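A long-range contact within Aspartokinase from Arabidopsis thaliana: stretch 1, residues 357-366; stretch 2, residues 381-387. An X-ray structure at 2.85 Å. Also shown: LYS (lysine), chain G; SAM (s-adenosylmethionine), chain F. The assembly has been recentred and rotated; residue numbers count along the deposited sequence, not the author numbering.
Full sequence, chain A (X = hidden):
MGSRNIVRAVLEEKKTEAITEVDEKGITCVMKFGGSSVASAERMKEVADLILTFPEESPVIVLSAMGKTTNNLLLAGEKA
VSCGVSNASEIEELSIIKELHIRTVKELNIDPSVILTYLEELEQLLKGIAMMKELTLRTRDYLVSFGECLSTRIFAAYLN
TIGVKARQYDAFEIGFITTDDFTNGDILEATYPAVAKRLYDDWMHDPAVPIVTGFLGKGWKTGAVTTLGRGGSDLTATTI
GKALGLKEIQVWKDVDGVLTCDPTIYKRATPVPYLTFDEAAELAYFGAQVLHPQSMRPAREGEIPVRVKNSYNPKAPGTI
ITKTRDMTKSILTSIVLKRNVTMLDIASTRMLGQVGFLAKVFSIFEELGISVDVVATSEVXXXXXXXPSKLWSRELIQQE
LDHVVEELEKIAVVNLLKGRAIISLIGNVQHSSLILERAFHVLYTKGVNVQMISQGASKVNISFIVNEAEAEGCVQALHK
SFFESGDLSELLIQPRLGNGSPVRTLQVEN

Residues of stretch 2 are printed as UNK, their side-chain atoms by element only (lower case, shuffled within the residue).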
# COMPACT_ATOMS: atom_id res chain seq x y z
N PHE A 357 7.17 0.17 10.50
CA PHE A 357 7.37 1.37 9.66
C PHE A 357 6.05 1.81 9.04
O PHE A 357 5.73 3.00 9.02
CB PHE A 357 8.43 1.16 8.58
CG PHE A 357 9.08 2.43 8.13
CD1 PHE A 357 10.33 2.80 8.64
CD2 PHE A 357 8.45 3.28 7.22
CE1 PHE A 357 10.94 3.99 8.24
CE2 PHE A 357 9.05 4.47 6.82
CZ PHE A 357 10.30 4.83 7.33
N LEU A 358 5.27 0.85 8.53
CA LEU A 358 3.94 1.16 8.02
C LEU A 358 3.03 1.73 9.12
O LEU A 358 2.28 2.68 8.87
CB LEU A 358 3.28 -0.06 7.37
CG LEU A 358 3.35 -0.27 5.85
CD1 LEU A 358 3.80 0.98 5.09
CD2 LEU A 358 4.25 -1.44 5.51
N ALA A 359 3.12 1.16 10.32
CA ALA A 359 2.32 1.60 11.48
C ALA A 359 2.57 3.06 11.84
O ALA A 359 1.63 3.81 12.12
CB ALA A 359 2.58 0.70 12.69
N LYS A 360 3.84 3.46 11.80
CA LYS A 360 4.22 4.83 12.11
C LYS A 360 3.79 5.81 11.01
O LYS A 360 3.24 6.87 11.31
CB LYS A 360 5.73 4.92 12.34
CG LYS A 360 6.20 6.25 12.93
CD LYS A 360 5.87 6.36 14.42
CE LYS A 360 6.13 7.76 14.95
NZ LYS A 360 5.12 8.72 14.43
N VAL A 361 4.05 5.44 9.75
CA VAL A 361 3.72 6.28 8.59
C VAL A 361 2.25 6.71 8.61
O VAL A 361 1.95 7.89 8.52
CB VAL A 361 4.05 5.58 7.25
CG1 VAL A 361 3.44 6.33 6.08
CG2 VAL A 361 5.55 5.46 7.07
N PHE A 362 1.36 5.73 8.76
CA PHE A 362 -0.07 6.01 8.74
C PHE A 362 -0.61 6.52 10.07
O PHE A 362 -1.72 7.05 10.14
CB PHE A 362 -0.82 4.79 8.22
CG PHE A 362 -0.51 4.47 6.79
CD1 PHE A 362 0.31 3.39 6.47
CD2 PHE A 362 -0.99 5.28 5.76
CE1 PHE A 362 0.62 3.10 5.15
CE2 PHE A 362 -0.69 5.00 4.44
CZ PHE A 362 0.11 3.91 4.13
N SER A 363 0.18 6.38 11.13
CA SER A 363 -0.14 7.02 12.39
C SER A 363 -0.03 8.53 12.24
O SER A 363 -0.90 9.27 12.71
CB SER A 363 0.77 6.53 13.50
OG SER A 363 0.39 7.12 14.73
N ILE A 364 1.04 8.99 11.59
CA ILE A 364 1.26 10.41 11.30
C ILE A 364 0.03 11.00 10.61
O ILE A 364 -0.52 12.01 11.06
CB ILE A 364 2.52 10.64 10.45
CG1 ILE A 364 3.78 10.41 11.29
CG2 ILE A 364 2.52 12.04 9.84
CD1 ILE A 364 5.04 10.15 10.48
N PHE A 365 -0.39 10.35 9.53
CA PHE A 365 -1.58 10.77 8.79
C PHE A 365 -2.82 10.86 9.69
O PHE A 365 -3.55 11.85 9.64
CB PHE A 365 -1.82 9.87 7.58
CG PHE A 365 -0.88 10.13 6.43
CD1 PHE A 365 0.25 9.35 6.24
CD2 PHE A 365 -1.13 11.17 5.53
CE1 PHE A 365 1.13 9.58 5.18
CE2 PHE A 365 -0.26 11.42 4.46
CZ PHE A 365 0.87 10.62 4.29
N GLU A 366 -3.04 9.84 10.52
CA GLU A 366 -4.18 9.78 11.46
C GLU A 366 -4.16 10.92 12.48
O GLU A 366 -5.20 11.52 12.80
CB GLU A 366 -4.22 8.43 12.18
CG GLU A 366 -5.43 8.25 13.09
CD GLU A 366 -5.32 7.02 13.99
OE1 GLU A 366 -4.20 6.71 14.47
OE2 GLU A 366 -6.37 6.37 14.22
N UNK A 381 10.63 1.76 -0.15
CA UNK A 381 9.76 2.93 -0.23
C UNK A 381 8.29 2.56 -0.16
O UNK A 381 7.89 1.45 -0.53
o UNK A 381 9.47 3.10 -2.66
c UNK A 381 10.02 3.73 -1.51
N UNK A 382 7.51 3.49 0.35
CA UNK A 382 6.06 3.42 0.24
C UNK A 382 5.52 4.72 -0.36
O UNK A 382 5.90 5.82 0.05
c UNK A 382 5.36 2.90 1.57
c UNK A 382 4.02 4.65 2.84
c UNK A 382 6.26 3.06 2.80
c UNK A 382 3.99 3.55 1.80
N UNK A 383 4.69 4.57 -1.39
CA UNK A 383 4.11 5.70 -2.09
C UNK A 383 2.61 5.67 -1.90
O UNK A 383 2.01 4.60 -1.79
o UNK A 383 5.82 5.36 -3.76
c UNK A 383 4.45 5.63 -3.58
N UNK A 384 2.00 6.85 -1.85
CA UNK A 384 0.59 6.96 -1.55
C UNK A 384 -0.00 8.20 -2.16
O UNK A 384 0.71 9.13 -2.54
c UNK A 384 1.18 7.36 2.25
c UNK A 384 0.34 6.93 -0.04
c UNK A 384 1.00 7.97 0.88
c UNK A 384 0.17 9.24 0.97
N UNK A 385 -1.33 8.22 -2.22
CA UNK A 385 -2.05 9.30 -2.85
C UNK A 385 -3.14 9.72 -1.87
O UNK A 385 -3.72 8.88 -1.20
c UNK A 385 -4.05 8.50 -4.21
o UNK A 385 -2.31 9.82 -5.23
c UNK A 385 -2.58 8.83 -4.24
N UNK A 386 -3.38 11.02 -1.75
CA UNK A 386 -4.36 11.51 -0.77
C UNK A 386 -5.75 11.56 -1.37
O UNK A 386 -5.90 11.85 -2.55
c UNK A 386 -2.45 12.20 1.59
c UNK A 386 -3.97 12.90 -0.26
c UNK A 386 -2.56 13.02 0.32
c UNK A 386 -2.21 14.47 0.56
N UNK A 387 -6.77 11.27 -0.56
CA UNK A 387 -8.17 11.33 -1.01
C UNK A 387 -8.37 12.52 -1.95
O UNK A 387 -7.88 13.62 -1.66
c UNK A 387 -9.54 10.14 0.78
c UNK A 387 -9.12 11.48 0.18
o UNK A 387 -10.21 10.17 1.83
o UNK A 387 -9.23 9.08 0.21
N LYS G . 7.84 -1.57 8.56
CA LYS G . 7.12 -2.20 7.44
C LYS G . 6.29 -3.30 8.07
O LYS G . 5.94 -3.24 9.25
CB LYS G . 8.12 -2.80 6.43
CG LYS G . 7.65 -2.79 4.97
CD LYS G . 7.83 -1.45 4.27
CE LYS G . 7.31 -1.47 2.82
NZ LYS G . 8.07 -2.38 1.89
OXT LYS G . 5.95 -4.27 7.40
N SAM F . -4.92 20.72 11.38
CA SAM F . -6.28 20.37 10.97
C SAM F . -6.98 19.46 11.97
O SAM F . -8.18 19.60 12.23
OXT SAM F . -6.37 18.55 12.54
CB SAM F . -6.26 19.73 9.58
CG SAM F . -7.61 19.69 8.86
SD SAM F . -8.14 17.99 8.53
CE SAM F . -7.04 17.54 7.17
C5' SAM F . -9.80 18.09 7.78
C4' SAM F . -10.07 19.16 6.72
O4' SAM F . -9.26 18.99 5.58
C3' SAM F . -11.51 19.10 6.23
O3' SAM F . -12.02 20.41 6.19
C2' SAM F . -11.45 18.55 4.82
O2' SAM F . -12.34 19.22 3.95
C1' SAM F . -10.02 18.80 4.39
N9 SAM F . -9.42 17.70 3.59
C8 SAM F . -9.04 17.79 2.28
N7 SAM F . -8.52 16.61 1.89
C5 SAM F . -8.55 15.76 2.94
C6 SAM F . -8.15 14.44 3.09
N6 SAM F . -7.61 13.77 2.08
N1 SAM F . -8.31 13.82 4.32
C2 SAM F . -8.88 14.51 5.37
N3 SAM F . -9.28 15.82 5.21
C4 SAM F . -9.12 16.44 4.02

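Stretch 1 is a helix, and stretch 2 is a strand up to position 386, followed by a non-strand residue.

Position 381 carries two side-chain atoms, one carbon and then one oxygen. The CA-to-CB bond points away from the helix, and the side chain does not reach it. A single carbon ending in a hydroxyl oxygen is serine: Ser381. Its OG is hydrogen-bonded elsewhere in the structure.

Position 382 has four side-chain carbons and no heteroatom. The fork is at the first carbon, and one arm is two carbons long. The CA-to-CB bond points toward the helix, where the side chain meets Leu358, Val361 and Phe362. Branching at CB with unequal arms identifies isoleucine: Ile382. Its CG2 lies 4.0 Å from Leu358 CD1. Its CD1 lies 3.7 Å from Val361 CG1 and 4.2 Å from Phe362 CZ. Both arms lie against Leu358, and CD1 also reaches Val361 and Phe362. Both chi angles lie between the usual wells.

Position 383 again shows one carbon and one oxygen. The side chain is out of reach of the helix. The atoms give serine: Ser383. Its OG is also hydrogen-bonded elsewhere.

Position 384 has four carbons, forked at the second. Its CA-to-CB bond points toward the helix, and the side chain touches the rings of Phe362 and Phe365. An all-carbon side chain forked one atom beyond CB is leucine: Leu384. Its CD2 is 3.7 Å from Phe362 CE2, and its CD1 is 3.7 Å from Phe365 CZ. Leu384 CD2 also lies 3.7 Å from Phe365 CE1, so this methyl touches both rings, which sit three residues apart, just under one turn of helix.

Position 385 has three side-chain atoms: a first carbon carrying one oxygen and one carbon. It does not reach the helix. The hydroxyl and methyl on one carbon mark threonine: Thr385. Its OG1 has a hydrogen-bond partner elsewhere.

Position 386 has four carbons, forked at the second. CA-to-CB points sideways, but the end of the side chain comes nearer and touches Phe365. This is another leucine: Leu386. Its CD2 sits 3.7 Å from Phe365 CE2, so this ring packs on both Leu384 and Leu386.

Position 387 has two carbons, the second carrying two oxygens. It lies beyond the strand and out of reach of the helix. The short carboxylate is aspartate: Asp387. Its CB is 3.3 Å from N6 of the bound S-adenosylmethionine.

The contact works through alternation. Residues 382, 384 and 386 supply apolar side chains to the helix, while the polar residues between them do not touch it. Helix and strand run in broadly the same direction, at 32°. Ile382 packs near Leu358 and Val361, Leu384 bridges Phe362 and Phe365, and Leu386 closes on Phe365. The axes approach to 10.9 Å, a gap that these side chains fill. No hydrogen bond crosses between the stretches; the contact is apolar packing and buries 275 Å² in total. At the start of the helix, Phe357 N lies 2.7 Å from N of the bound lysine.

Stretch 2 (381-387) SISLTLD
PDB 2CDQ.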